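Local structure of protein, Family 18 Chitinase (Crocus vernus, 3SIM) at residues V15-V20 / F29-S34; S109-I114 / N151-F156; R143-L148 / K177-H182; D256-K259 / Y265-E268. The protein probably hydrolyses the beta-1,4 glycosidic bonds of chitin, as a family 18 glycosyl hydrolase built on a TIM barrel. All coordinates share one frame; numbering follows the deposited sequence.

The four contacts sample different parts of one TIM barrel. Contact 1 is a buried aromatic cluster that packs the loop 15-20 on strand 28-37. Contacts 2 and 3 adjoin through helix 134-150: contact 3 sets the helix itself against the turn before strand 182-184, and contact 2 sets the chain that leaves it against helix 99-116. Both rest on aliphatic branches; contact 2 is partly buried, with a water bridge, and contact 3 is buried. Their centres lie about 12 Å apart. Contact 4 is also buried but polar, a single serine-glutamate hydrogen bond between two successive helices near the C-terminus. It lies beside contact 1, through Val15 and Lys259, and about 30 Å from contact 3, centre to centre.

Contact 1. Residues V15-V20 / F29-S34; sequences VKFSDV and FQFVLS
Phe17 drives the edge of its ring into the face of Phe31, a T-shaped pair with centroids 5.1 Å apart and planes at 66°. The contact is made by one corner: Phe17 CD1 stands 3.7 Å above the Phe31 plane, over the ring centre. On the opposite face of Phe31, Phe29 CE2 is likewise centred, 3.4 Å above the plane, so the middle ring is held between two aromatic neighbours. Further round Phe17, CZ meets Leu33 CD2 at 3.9 Å, the two side chains crossing at about a right angle. Val20 closes the edges: its CB lies 4.2 Å from Phe31 CZ, near the plane of that ring, and its CG1 reaches the rim of Phe29.

Strand 28-37 is the second parallel strand of the TIM barrel, and residues 15-20 belong to the connection from strand 2-7, where a 3-10 turn at 17-19 stands in place of the usual helix. The CG of Phe17 lies anti to its carbonyl carbon (chi1 -66°), which swings the ring toward the strand, while Ile66 and Ile69 of helix 63-72 pack on it as well. The turn is braced by Asp19, whose OD2 takes the Lys16 N-H at 3.1 Å in a nearly straight bond (169°), the donor arriving from above the carboxylate plane, and by the backbone bond from Val20 N to Phe17 O.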
loop_
_atom_site.group_PDB
_atom_site.type_symbol
_atom_site.label_atom_id
_atom_site.label_comp_id
_atom_site.label_asym_id
_atom_site.label_seq_id
_atom_site.Cartn_x
_atom_site.Cartn_y
_atom_site.Cartn_z
ATOM N N VAL A 15 4.108 17.575 0.532
ATOM C CA VAL A 15 2.786 17.349 -0.032
ATOM C C VAL A 15 1.687 17.079 1.008
ATOM O O VAL A 15 1.782 16.244 1.790
ATOM C CB VAL A 15 2.809 16.276 -1.170
ATOM C CG1 VAL A 15 1.376 15.960 -1.693
ATOM C CG2 VAL A 15 3.700 16.705 -2.247
ATOM N N LYS A 16 0.641 17.858 0.940
ATOM C CA LYS A 16 -0.553 17.718 1.746
ATOM C C LYS A 16 -1.649 16.934 1.094
ATOM O O LYS A 16 -1.678 16.888 -0.058
ATOM C CB LYS A 16 -1.086 19.079 2.052
ATOM C CG LYS A 16 -0.425 19.662 3.170
ATOM C CD LYS A 16 0.178 20.843 2.780
ATOM C CE LYS A 16 -0.780 21.914 3.002
ATOM N NZ LYS A 16 -0.100 23.181 3.083
ATOM N N PHE A 17 -2.595 16.417 1.855
ATOM C CA PHE A 17 -3.707 15.652 1.313
ATOM C C PHE A 17 -4.482 16.546 0.304
ATOM O O PHE A 17 -4.853 16.141 -0.789
ATOM C CB PHE A 17 -4.695 15.209 2.412
ATOM C CG PHE A 17 -4.167 14.214 3.444
ATOM C CD1 PHE A 17 -3.918 12.893 3.147
ATOM C CD2 PHE A 17 -4.068 14.591 4.768
ATOM C CE1 PHE A 17 -3.524 12.031 4.146
ATOM C CE2 PHE A 17 -3.665 13.729 5.719
ATOM C CZ PHE A 17 -3.390 12.452 5.413
ATOM N N SER A 18 -4.651 17.795 0.705
ATOM C CA SER A 18 -5.348 18.809 -0.054
ATOM C C SER A 18 -4.636 19.234 -1.340
ATOM O O SER A 18 -5.212 19.862 -2.144
ATOM C CB SER A 18 -5.765 20.005 0.787
ATOM O OG SER A 18 -4.690 20.768 1.178
ATOM N N ASP A 19 -3.368 18.926 -1.465
ATOM C CA ASP A 19 -2.681 19.103 -2.703
ATOM C C ASP A 19 -3.112 18.118 -3.829
ATOM O O ASP A 19 -2.898 18.365 -4.965
ATOM C CB ASP A 19 -1.175 19.113 -2.536
ATOM C CG ASP A 19 -0.658 20.270 -1.707
ATOM O OD1 ASP A 19 -1.242 21.319 -1.605
ATOM O OD2 ASP A 19 0.355 20.077 -1.155
ATOM N N VAL A 20 -3.625 16.966 -3.461
ATOM C CA VAL A 20 -3.942 15.919 -4.397
ATOM C C VAL A 20 -5.361 16.007 -4.971
ATOM O O VAL A 20 -6.286 15.970 -4.274
ATOM C CB VAL A 20 -3.651 14.522 -3.796
ATOM C CG1 VAL A 20 -4.025 13.444 -4.755
ATOM C CG2 VAL A 20 -2.228 14.410 -3.384
ATOM N N PHE A 29 -11.905 6.377 -2.720
ATOM C CA PHE A 29 -10.595 6.949 -2.773
ATOM C C PHE A 29 -9.868 6.590 -1.459
ATOM O O PHE A 29 -10.295 6.972 -0.381
ATOM C CB PHE A 29 -10.655 8.451 -2.962
ATOM C CG PHE A 29 -9.326 9.119 -3.183
ATOM C CD1 PHE A 29 -9.030 9.688 -4.397
ATOM C CD2 PHE A 29 -8.367 9.194 -2.211
ATOM C CE1 PHE A 29 -7.799 10.296 -4.599
ATOM C CE2 PHE A 29 -7.177 9.824 -2.434
ATOM C CZ PHE A 29 -6.901 10.346 -3.579
ATOM N N GLN A 30 -8.784 5.857 -1.544
ATOM C CA GLN A 30 -8.001 5.586 -0.336
ATOM C C GLN A 30 -6.603 6.207 -0.355
ATOM O O GLN A 30 -5.797 5.845 -1.147
ATOM C CB GLN A 30 -7.974 4.100 0.022
ATOM C CG GLN A 30 -9.272 3.345 -0.176
ATOM C CD GLN A 30 -9.222 1.823 0.095
ATOM O OE1 GLN A 30 -10.234 1.220 0.351
ATOM N NE2 GLN A 30 -8.089 1.237 -0.030
ATOM N N PHE A 31 -6.374 7.167 0.519
ATOM C CA PHE A 31 -5.034 7.586 0.924
ATOM C C PHE A 31 -4.321 6.451 1.684
ATOM O O PHE A 31 -4.941 5.780 2.456
ATOM C CB PHE A 31 -5.038 8.902 1.708
ATOM C CG PHE A 31 -5.210 10.152 0.849
ATOM C CD1 PHE A 31 -6.351 10.909 0.922
ATOM C CD2 PHE A 31 -4.247 10.566 -0.001
ATOM C CE1 PHE A 31 -6.495 12.024 0.135
ATOM C CE2 PHE A 31 -4.398 11.649 -0.756
ATOM C CZ PHE A 31 -5.519 12.387 -0.695
ATOM N N VAL A 32 -3.052 6.202 1.409
ATOM C CA VAL A 32 -2.274 5.259 2.204
ATOM C C VAL A 32 -0.961 5.834 2.836
ATOM O O VAL A 32 0.009 6.087 2.159
ATOM C CB VAL A 32 -2.025 3.873 1.444
ATOM C CG1 VAL A 32 -1.224 2.942 2.248
ATOM C CG2 VAL A 32 -3.271 3.272 0.934
ATOM N N LEU A 33 -0.972 6.041 4.133
ATOM C CA LEU A 33 0.146 6.696 4.828
ATOM C C LEU A 33 1.447 5.820 4.878
ATOM O O LEU A 33 1.414 4.727 5.318
ATOM C CB LEU A 33 -0.272 7.120 6.232
ATOM C CG LEU A 33 -1.395 8.123 6.429
ATOM C CD1 LEU A 33 -1.876 8.188 7.836
ATOM C CD2 LEU A 33 -0.952 9.478 5.941
ATOM N N SER A 34 2.553 6.348 4.427
ATOM C CA SER A 34 3.766 5.578 4.397
ATOM C C SER A 34 4.947 6.188 5.144
ATOM O O SER A 34 5.412 7.205 4.765
ATOM C CB SER A 34 4.194 5.319 2.943
ATOM O OG SER A 34 3.193 5.464 2.006
#

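Contact 2. Residues S109-I114 / N151-F156; sequences SLTRII and NGVISF
Ile114 lays its CG2 methyl against Val153, 3.6 Å from Val153 CG1, and the same methyl touches the backbone oxygen of that valine. The site belongs to the outer layer of the TIM barrel: helix 99-116 leads to strand 121-125, and the segment 151-156 carries the chain from the neighbouring helix 134-150 into strand 156-159. That helix ends in a Schellman motif, with Gly152 at positive phi (74°), and the chain then turns so that Val153 aims its two methyls at the adjacent helix. The valine straddles one turn of it. CG1, anti to the backbone N (chi1 -173°), meets Ile114, while Val153 CG2 comes to 3.9 Å from Thr111 OG1. The far end of Ile114 goes on inward, its CD1 3.7 Å from Ile154 CG2, and Ile122 of strand 121-125 touches both isoleucines. With an alanine at Ile114, CG2 and CD1 are gone, which would probably leave Ile154 CG2 without its partner and Val153 CG1 with only a looser contact, opening a gap between the helix and the chain entering strand 156-159. No direct hydrogen bond crosses here, and the polar link is made toward the outer rim. Thr111 OG1, already hydrogen-bonded to Val107 O within its helix, also accepts at 2.9 Å from a water molecule, whose oxygen in turn accepts from Asn151 ND2 at 3.0 Å.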
loop_
_atom_site.group_PDB
_atom_site.type_symbol
_atom_site.label_atom_id
_atom_site.label_comp_id
_atom_site.label_asym_id
_atom_site.label_seq_id
_atom_site.Cartn_x
_atom_site.Cartn_y
_atom_site.Cartn_z
ATOM N N SER A 109 0.262 -1.205 19.727
ATOM C CA SER A 109 0.837 -0.054 19.067
ATOM C C SER A 109 0.055 0.494 17.856
ATOM O O SER A 109 -0.091 1.620 17.708
ATOM C CB SER A 109 2.327 -0.321 18.729
ATOM O OG SER A 109 2.497 -1.347 17.865
ATOM N N LEU A 110 -0.389 -0.379 16.979
ATOM C CA LEU A 110 -1.233 -0.064 15.817
ATOM C C LEU A 110 -2.637 0.382 16.158
ATOM O O LEU A 110 -3.115 1.265 15.580
ATOM C CB LEU A 110 -1.170 -1.140 14.760
ATOM C CG LEU A 110 0.179 -1.308 14.042
ATOM C CD1 LEU A 110 0.177 -2.496 13.183
ATOM C CD2 LEU A 110 0.618 -0.095 13.293
ATOM N N THR A 111 -3.247 -0.244 17.158
ATOM C CA THR A 111 -4.552 0.148 17.637
ATOM C C THR A 111 -4.509 1.597 18.121
ATOM O O THR A 111 -5.265 2.371 17.700
ATOM C CB THR A 111 -5.146 -0.751 18.756
ATOM O OG1 THR A 111 -5.542 -1.999 18.244
ATOM C CG2 THR A 111 -6.374 -0.072 19.358
ATOM N N ARG A 112 -3.495 1.938 18.890
ATOM C CA ARG A 112 -3.260 3.328 19.281
ATOM C C ARG A 112 -3.063 4.292 18.095
ATOM O O ARG A 112 -3.674 5.291 18.042
ATOM C CB ARG A 112 -2.047 3.468 20.236
ATOM C CG ARG A 112 -1.756 4.900 20.642
ATOM C CD ARG A 112 -0.447 5.148 21.393
ATOM N NE ARG A 112 -0.238 6.553 21.564
ATOM C CZ ARG A 112 0.366 7.314 20.694
ATOM N NH1 ARG A 112 0.864 6.771 19.617
ATOM N NH2 ARG A 112 0.474 8.585 20.882
ATOM N N ILE A 113 -2.219 3.944 17.146
ATOM C CA ILE A 113 -2.001 4.784 15.989
ATOM C C ILE A 113 -3.284 4.951 15.133
ATOM O O ILE A 113 -3.619 6.027 14.755
ATOM C CB ILE A 113 -0.776 4.293 15.113
ATOM C CG1 ILE A 113 0.577 4.572 15.785
ATOM C CG2 ILE A 113 -0.737 4.933 13.743
ATOM C CD1 ILE A 113 1.670 3.762 15.334
ATOM N N ILE A 114 -3.963 3.858 14.873
ATOM C CA ILE A 114 -5.138 3.849 14.053
ATOM C C ILE A 114 -6.253 4.699 14.665
ATOM O O ILE A 114 -6.768 5.503 13.995
ATOM C CB ILE A 114 -5.635 2.403 13.775
ATOM C CG1 ILE A 114 -4.679 1.676 12.828
ATOM C CG2 ILE A 114 -7.040 2.419 13.277
ATOM C CD1 ILE A 114 -4.857 0.241 12.774
ATOM N N ASN A 151 -11.920 -6.658 16.648
ATOM C CA ASN A 151 -12.007 -5.627 17.674
ATOM C C ASN A 151 -12.716 -4.348 17.186
ATOM O O ASN A 151 -12.958 -3.449 17.920
ATOM C CB ASN A 151 -10.642 -5.265 18.238
ATOM C CG ASN A 151 -9.980 -6.379 18.949
ATOM O OD1 ASN A 151 -10.554 -7.352 19.249
ATOM N ND2 ASN A 151 -8.735 -6.214 19.201
ATOM N N GLY A 152 -13.013 -4.333 15.896
ATOM C CA GLY A 152 -13.591 -3.221 15.176
ATOM C C GLY A 152 -12.697 -2.021 14.866
ATOM O O GLY A 152 -13.185 -0.993 14.581
ATOM N N VAL A 153 -11.394 -2.174 15.011
ATOM C CA VAL A 153 -10.395 -1.159 14.735
ATOM C C VAL A 153 -10.205 -0.730 13.246
ATOM O O VAL A 153 -9.945 0.387 12.970
ATOM C CB VAL A 153 -9.031 -1.498 15.420
ATOM C CG1 VAL A 153 -8.081 -0.377 15.255
ATOM C CG2 VAL A 153 -9.239 -1.821 16.877
ATOM N N ILE A 154 -10.301 -1.681 12.341
ATOM C CA ILE A 154 -10.242 -1.456 10.904
ATOM C C ILE A 154 -11.388 -2.085 10.132
ATOM O O ILE A 154 -11.891 -3.080 10.488
ATOM C CB ILE A 154 -8.891 -1.906 10.269
ATOM C CG1 ILE A 154 -8.761 -3.437 10.250
ATOM C CG2 ILE A 154 -7.735 -1.234 10.899
ATOM C CD1 ILE A 154 -7.495 -3.945 9.854
ATOM N N SER A 155 -11.818 -1.398 9.102
ATOM C CA SER A 155 -12.645 -1.914 8.008
ATOM C C SER A 155 -12.038 -2.839 6.921
ATOM O O SER A 155 -12.646 -3.800 6.526
ATOM C CB SER A 155 -13.373 -0.798 7.326
ATOM O OG SER A 155 -14.296 -0.274 8.184
ATOM N N PHE A 156 -10.875 -2.445 6.419
ATOM C CA PHE A 156 -10.179 -3.123 5.353
ATOM C C PHE A 156 -8.679 -3.336 5.548
ATOM O O PHE A 156 -8.034 -2.689 6.339
ATOM C CB PHE A 156 -10.439 -2.438 3.986
ATOM C CG PHE A 156 -9.884 -1.052 3.875
ATOM C CD1 PHE A 156 -10.569 0.037 4.344
ATOM C CD2 PHE A 156 -8.671 -0.829 3.273
ATOM C CE1 PHE A 156 -10.048 1.298 4.248
ATOM C CE2 PHE A 156 -8.171 0.412 3.162
ATOM C CZ PHE A 156 -8.861 1.481 3.651
HETATM O O HOH W 1 -7.443 -3.515 19.731
#

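Contact 3. Residues R143-L148 / K177-H182; sequences RLITTL and KNAINH
Ile145 and Ala179 make the apolar heart of this contact, the CG2 methyl of the isoleucine lying 3.7 Å from Ala179 CB. The contact lies in the outer layer of the TIM barrel: residues 143-148 are on helix 134-150, and 177-182 form the turn between helix 166-175 and strand 182-184. With its CG1 branch anti to the carbonyl carbon (chi1 -62°), Ile145 turns CG2 to the alanine, and its side chain also packs on Ala157 of strand 156-159, filling the angle between helix, turn and sheet. One step along the helix, Thr146 flanks the alanine methyl from the outer side, its OG1 4.1 Å from Ala179 CB. Ile145 and Ala179 are buried, whereas Thr146 stays partly exposed. The small alanine is consistent with the close approach of the backbones, Thr146 CA and Ala179 CA being 6.1 Å apart.

No hydrogen bond joins the two segments; the polar atoms at the contact bond to neighbours. Thr146 OG1 is hydrogen-bonded back to Gly142 O in its own helix; its approach to the alanine methyl is van der Waals contact only. Ala179 O is gripped by Lys149 NZ, from the residue that follows Leu148 on the same helix, while Ile145 CG2 rests against that same carbonyl oxygen, Ala179 O, at 3.4 Å.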
loop_
_atom_site.group_PDB
_atom_site.type_symbol
_atom_site.label_atom_id
_atom_site.label_comp_id
_atom_site.label_asym_id
_atom_site.label_seq_id
_atom_site.Cartn_x
_atom_site.Cartn_y
_atom_site.Cartn_z
ATOM N N ARG A 143 -2.709 -13.013 12.067
ATOM C CA ARG A 143 -3.276 -12.753 13.376
ATOM C C ARG A 143 -3.538 -11.250 13.618
ATOM O O ARG A 143 -4.549 -10.917 14.057
ATOM C CB ARG A 143 -2.456 -13.377 14.514
ATOM C CG ARG A 143 -2.650 -14.872 14.668
ATOM C CD ARG A 143 -1.702 -15.536 15.662
ATOM N NE ARG A 143 -1.785 -15.018 17.000
ATOM C CZ ARG A 143 -1.055 -15.434 18.020
ATOM N NH1 ARG A 143 -1.211 -14.873 19.184
ATOM N NH2 ARG A 143 -0.173 -16.376 17.865
ATOM N N LEU A 144 -2.629 -10.383 13.213
ATOM C CA LEU A 144 -2.820 -8.948 13.340
ATOM C C LEU A 144 -4.054 -8.433 12.588
ATOM O O LEU A 144 -4.831 -7.815 13.198
ATOM C CB LEU A 144 -1.640 -8.232 12.705
ATOM C CG LEU A 144 -1.152 -6.848 13.106
ATOM C CD1 LEU A 144 -0.481 -6.048 11.987
ATOM C CD2 LEU A 144 -2.044 -6.019 13.983
ATOM N N ILE A 145 -4.211 -8.736 11.320
ATOM C CA ILE A 145 -5.360 -8.272 10.591
ATOM C C ILE A 145 -6.679 -8.826 11.171
ATOM O O ILE A 145 -7.545 -8.093 11.398
ATOM C CB ILE A 145 -5.238 -8.618 9.121
ATOM C CG1 ILE A 145 -4.022 -7.922 8.526
ATOM C CG2 ILE A 145 -6.534 -8.326 8.366
ATOM C CD1 ILE A 145 -3.599 -8.448 7.257
ATOM N N THR A 146 -6.699 -10.108 11.469
ATOM C CA THR A 146 -7.852 -10.813 11.969
ATOM C C THR A 146 -8.292 -10.170 13.292
ATOM O O THR A 146 -9.416 -9.806 13.410
ATOM C CB THR A 146 -7.598 -12.357 12.139
ATOM O OG1 THR A 146 -7.370 -13.000 10.890
ATOM C CG2 THR A 146 -8.764 -12.992 12.780
ATOM N N THR A 147 -7.350 -9.923 14.186
ATOM C CA THR A 147 -7.629 -9.274 15.465
ATOM C C THR A 147 -8.163 -7.855 15.374
ATOM O O THR A 147 -9.092 -7.520 16.007
ATOM C CB THR A 147 -6.386 -9.238 16.421
ATOM O OG1 THR A 147 -5.976 -10.540 16.719
ATOM C CG2 THR A 147 -6.688 -8.532 17.715
ATOM N N LEU A 148 -7.516 -7.040 14.567
ATOM C CA LEU A 148 -7.869 -5.672 14.377
ATOM C C LEU A 148 -9.311 -5.572 13.795
ATOM O O LEU A 148 -10.067 -4.818 14.291
ATOM C CB LEU A 148 -6.832 -4.959 13.519
ATOM C CG LEU A 148 -5.449 -4.638 14.137
ATOM C CD1 LEU A 148 -4.616 -3.987 13.099
ATOM C CD2 LEU A 148 -5.554 -3.806 15.329
ATOM N N LYS A 177 -6.980 -15.824 3.494
ATOM C CA LYS A 177 -7.631 -15.240 2.306
ATOM C C LYS A 177 -8.861 -14.403 2.651
ATOM O O LYS A 177 -9.014 -13.365 2.116
ATOM C CB LYS A 177 -7.880 -16.260 1.179
ATOM C CG LYS A 177 -9.170 -16.090 0.396
ATOM C CD LYS A 177 -10.273 -16.858 1.017
ATOM C CE LYS A 177 -10.219 -18.355 0.727
ATOM N NZ LYS A 177 -10.649 -19.159 1.847
ATOM N N ASN A 178 -9.650 -14.811 3.614
ATOM C CA ASN A 178 -10.757 -13.977 4.048
ATOM C C ASN A 178 -10.437 -12.687 4.811
ATOM O O ASN A 178 -11.289 -11.916 5.026
ATOM C CB ASN A 178 -11.760 -14.755 4.852
ATOM C CG ASN A 178 -11.213 -15.233 6.094
ATOM O OD1 ASN A 178 -10.922 -14.496 7.017
ATOM N N ALA A 179 -9.220 -12.513 5.278
ATOM C CA ALA A 179 -8.803 -11.286 5.935
ATOM C C ALA A 179 -8.295 -10.133 5.043
ATOM O O ALA A 179 -8.232 -9.018 5.481
ATOM C CB ALA A 179 -7.806 -11.570 7.030
ATOM N N ILE A 180 -7.932 -10.464 3.823
ATOM C CA ILE A 180 -7.400 -9.541 2.842
ATOM C C ILE A 180 -8.452 -9.111 1.758
ATOM O O ILE A 180 -8.951 -9.916 1.002
ATOM C CB ILE A 180 -6.158 -10.129 2.168
ATOM C CG1 ILE A 180 -5.025 -10.367 3.149
ATOM C CG2 ILE A 180 -5.688 -9.272 1.121
ATOM C CD1 ILE A 180 -4.252 -11.452 2.843
ATOM N N ASN A 181 -8.766 -7.832 1.771
ATOM C CA ASN A 181 -9.642 -7.206 0.816
ATOM C C ASN A 181 -9.244 -7.040 -0.662
ATOM O O ASN A 181 -10.052 -7.255 -1.469
ATOM C CB ASN A 181 -10.207 -5.936 1.357
ATOM C CG ASN A 181 -10.992 -6.166 2.605
ATOM O OD1 ASN A 181 -12.058 -6.616 2.577
ATOM N ND2 ASN A 181 -10.406 -5.928 3.665
ATOM N N HIS A 182 -8.024 -6.616 -0.922
ATOM C CA HIS A 182 -7.452 -6.442 -2.251
ATOM C C HIS A 182 -5.917 -6.416 -2.236
ATOM O O HIS A 182 -5.318 -6.345 -1.209
ATOM C CB HIS A 182 -7.978 -5.207 -2.987
ATOM C CG HIS A 182 -7.949 -3.967 -2.172
ATOM N ND1 HIS A 182 -6.904 -3.096 -2.199
ATOM C CD2 HIS A 182 -8.825 -3.468 -1.283
ATOM C CE1 HIS A 182 -7.140 -2.105 -1.380
ATOM N NE2 HIS A 182 -8.300 -2.312 -0.809
#

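Contact 4. Residues D256-K259 / Y265-E268; sequences DTSK and YEEE
The carboxylate of Glu266 turns its oxygen edge to Ser258: Ser258 OG donates to the syn lone pair of Glu266 OE1, 2.6 Å away, a short bond. Ser258 OG is also 3.2 Å from Glu266 OE2, while Ser258 CB sits to one side of the carboxylate plane, 3.1 Å from Glu266 OE1. In this TIM barrel the last parallel strand, 250-253, runs into the short, weakly bonded helix 255-258, and the chain then turns back through helix 264-274. The bond joins the two helices across that turn. Glu266 gets there by bending: CG is anti to the carbonyl carbon, and a kink at the next bond (chi2 85°) lays the acid group across toward the serine. Glu5 OE2 of the first strand lies close to Glu266 OE1, and such neighbouring acids would probably raise the proton affinity of one of them. Replacing Glu266 by a leucine would probably leave the buried Ser258 hydroxyl without its acceptor in the terminal helix and put an apolar group beside Glu5. Ser258 OG also lies within hydrogen-bonding reach of Thr221 OG1 and of Thr254 O, which competes with Glu266 OE1 for the one hydroxyl proton.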
loop_
_atom_site.group_PDB
_atom_site.type_symbol
_atom_site.label_atom_id
_atom_site.label_comp_id
_atom_site.label_asym_id
_atom_site.label_seq_id
_atom_site.Cartn_x
_atom_site.Cartn_y
_atom_site.Cartn_z
ATOM N N ASP A 256 3.991 12.099 -3.205
ATOM C CA ASP A 256 5.199 12.800 -2.954
ATOM C C ASP A 256 6.055 12.987 -4.225
ATOM O O ASP A 256 6.533 14.030 -4.444
ATOM C CB ASP A 256 5.936 12.141 -1.807
ATOM C CG ASP A 256 5.080 12.054 -0.553
ATOM O OD1 ASP A 256 4.259 11.184 -0.435
ATOM O OD2 ASP A 256 5.188 12.913 0.237
ATOM N N THR A 257 6.212 11.934 -4.991
ATOM C CA THR A 257 6.800 11.977 -6.322
ATOM C C THR A 257 6.007 12.730 -7.372
ATOM O O THR A 257 6.558 13.364 -8.165
ATOM C CB THR A 257 7.392 10.626 -6.833
ATOM O OG1 THR A 257 6.374 9.679 -7.084
ATOM C CG2 THR A 257 8.398 10.107 -5.847
ATOM N N SER A 258 4.695 12.654 -7.298
ATOM C CA SER A 258 3.809 13.309 -8.213
ATOM C C SER A 258 3.847 14.829 -8.194
ATOM O O SER A 258 3.374 15.394 -9.095
ATOM C CB SER A 258 2.357 12.784 -8.121
ATOM O OG SER A 258 2.244 11.474 -8.463
ATOM N N LYS A 259 4.414 15.462 -7.180
ATOM C CA LYS A 259 4.478 16.910 -7.129
ATOM C C LYS A 259 5.206 17.426 -8.381
ATOM O O LYS A 259 4.838 18.371 -8.931
ATOM C CB LYS A 259 5.208 17.340 -5.868
ATOM C CG LYS A 259 5.451 18.754 -5.673
ATOM C CD LYS A 259 6.101 18.967 -4.340
ATOM C CE LYS A 259 5.822 20.273 -3.788
ATOM N N TYR A 265 -0.964 12.680 -13.572
ATOM C CA TYR A 265 -1.275 11.274 -13.602
ATOM C C TYR A 265 -2.446 10.840 -12.685
ATOM O O TYR A 265 -3.264 10.138 -13.063
ATOM C CB TYR A 265 -0.020 10.404 -13.615
ATOM C CG TYR A 265 0.945 10.760 -14.790
ATOM C CD1 TYR A 265 0.562 10.602 -16.127
ATOM C CD2 TYR A 265 2.210 11.266 -14.552
ATOM C CE1 TYR A 265 1.421 10.923 -17.156
ATOM C CE2 TYR A 265 3.070 11.567 -15.584
ATOM C CZ TYR A 265 2.685 11.417 -16.868
ATOM O OH TYR A 265 3.584 11.746 -17.815
ATOM N N GLU A 266 -2.478 11.383 -11.473
ATOM C CA GLU A 266 -3.598 11.148 -10.569
ATOM C C GLU A 266 -4.916 11.573 -11.221
ATOM O O GLU A 266 -5.914 10.854 -11.152
ATOM C CB GLU A 266 -3.394 11.902 -9.254
ATOM C CG GLU A 266 -2.482 11.191 -8.267
ATOM C CD GLU A 266 -1.015 11.487 -8.511
ATOM O OE1 GLU A 266 -0.174 11.021 -7.716
ATOM O OE2 GLU A 266 -0.706 12.184 -9.499
ATOM N N GLU A 267 -4.898 12.735 -11.864
ATOM C CA GLU A 267 -6.080 13.268 -12.531
ATOM C C GLU A 267 -6.475 12.434 -13.747
ATOM O O GLU A 267 -7.662 12.267 -14.030
ATOM C CB GLU A 267 -5.849 14.722 -12.945
ATOM C CG GLU A 267 -7.095 15.428 -13.453
ATOM C CD GLU A 267 -6.823 16.858 -13.877
ATOM N N GLU A 268 -5.484 11.916 -14.467
ATOM C CA GLU A 268 -5.759 11.145 -15.651
ATOM C C GLU A 268 -6.390 9.780 -15.340
ATOM O O GLU A 268 -7.284 9.353 -15.967
ATOM C CB GLU A 268 -4.519 11.000 -16.539
ATOM C CG GLU A 268 -4.722 10.171 -17.827
ATOM C CD GLU A 268 -3.542 10.165 -18.866
ATOM O OE1 GLU A 268 -3.749 9.868 -20.019
ATOM O OE2 GLU A 268 -2.426 10.412 -18.510
#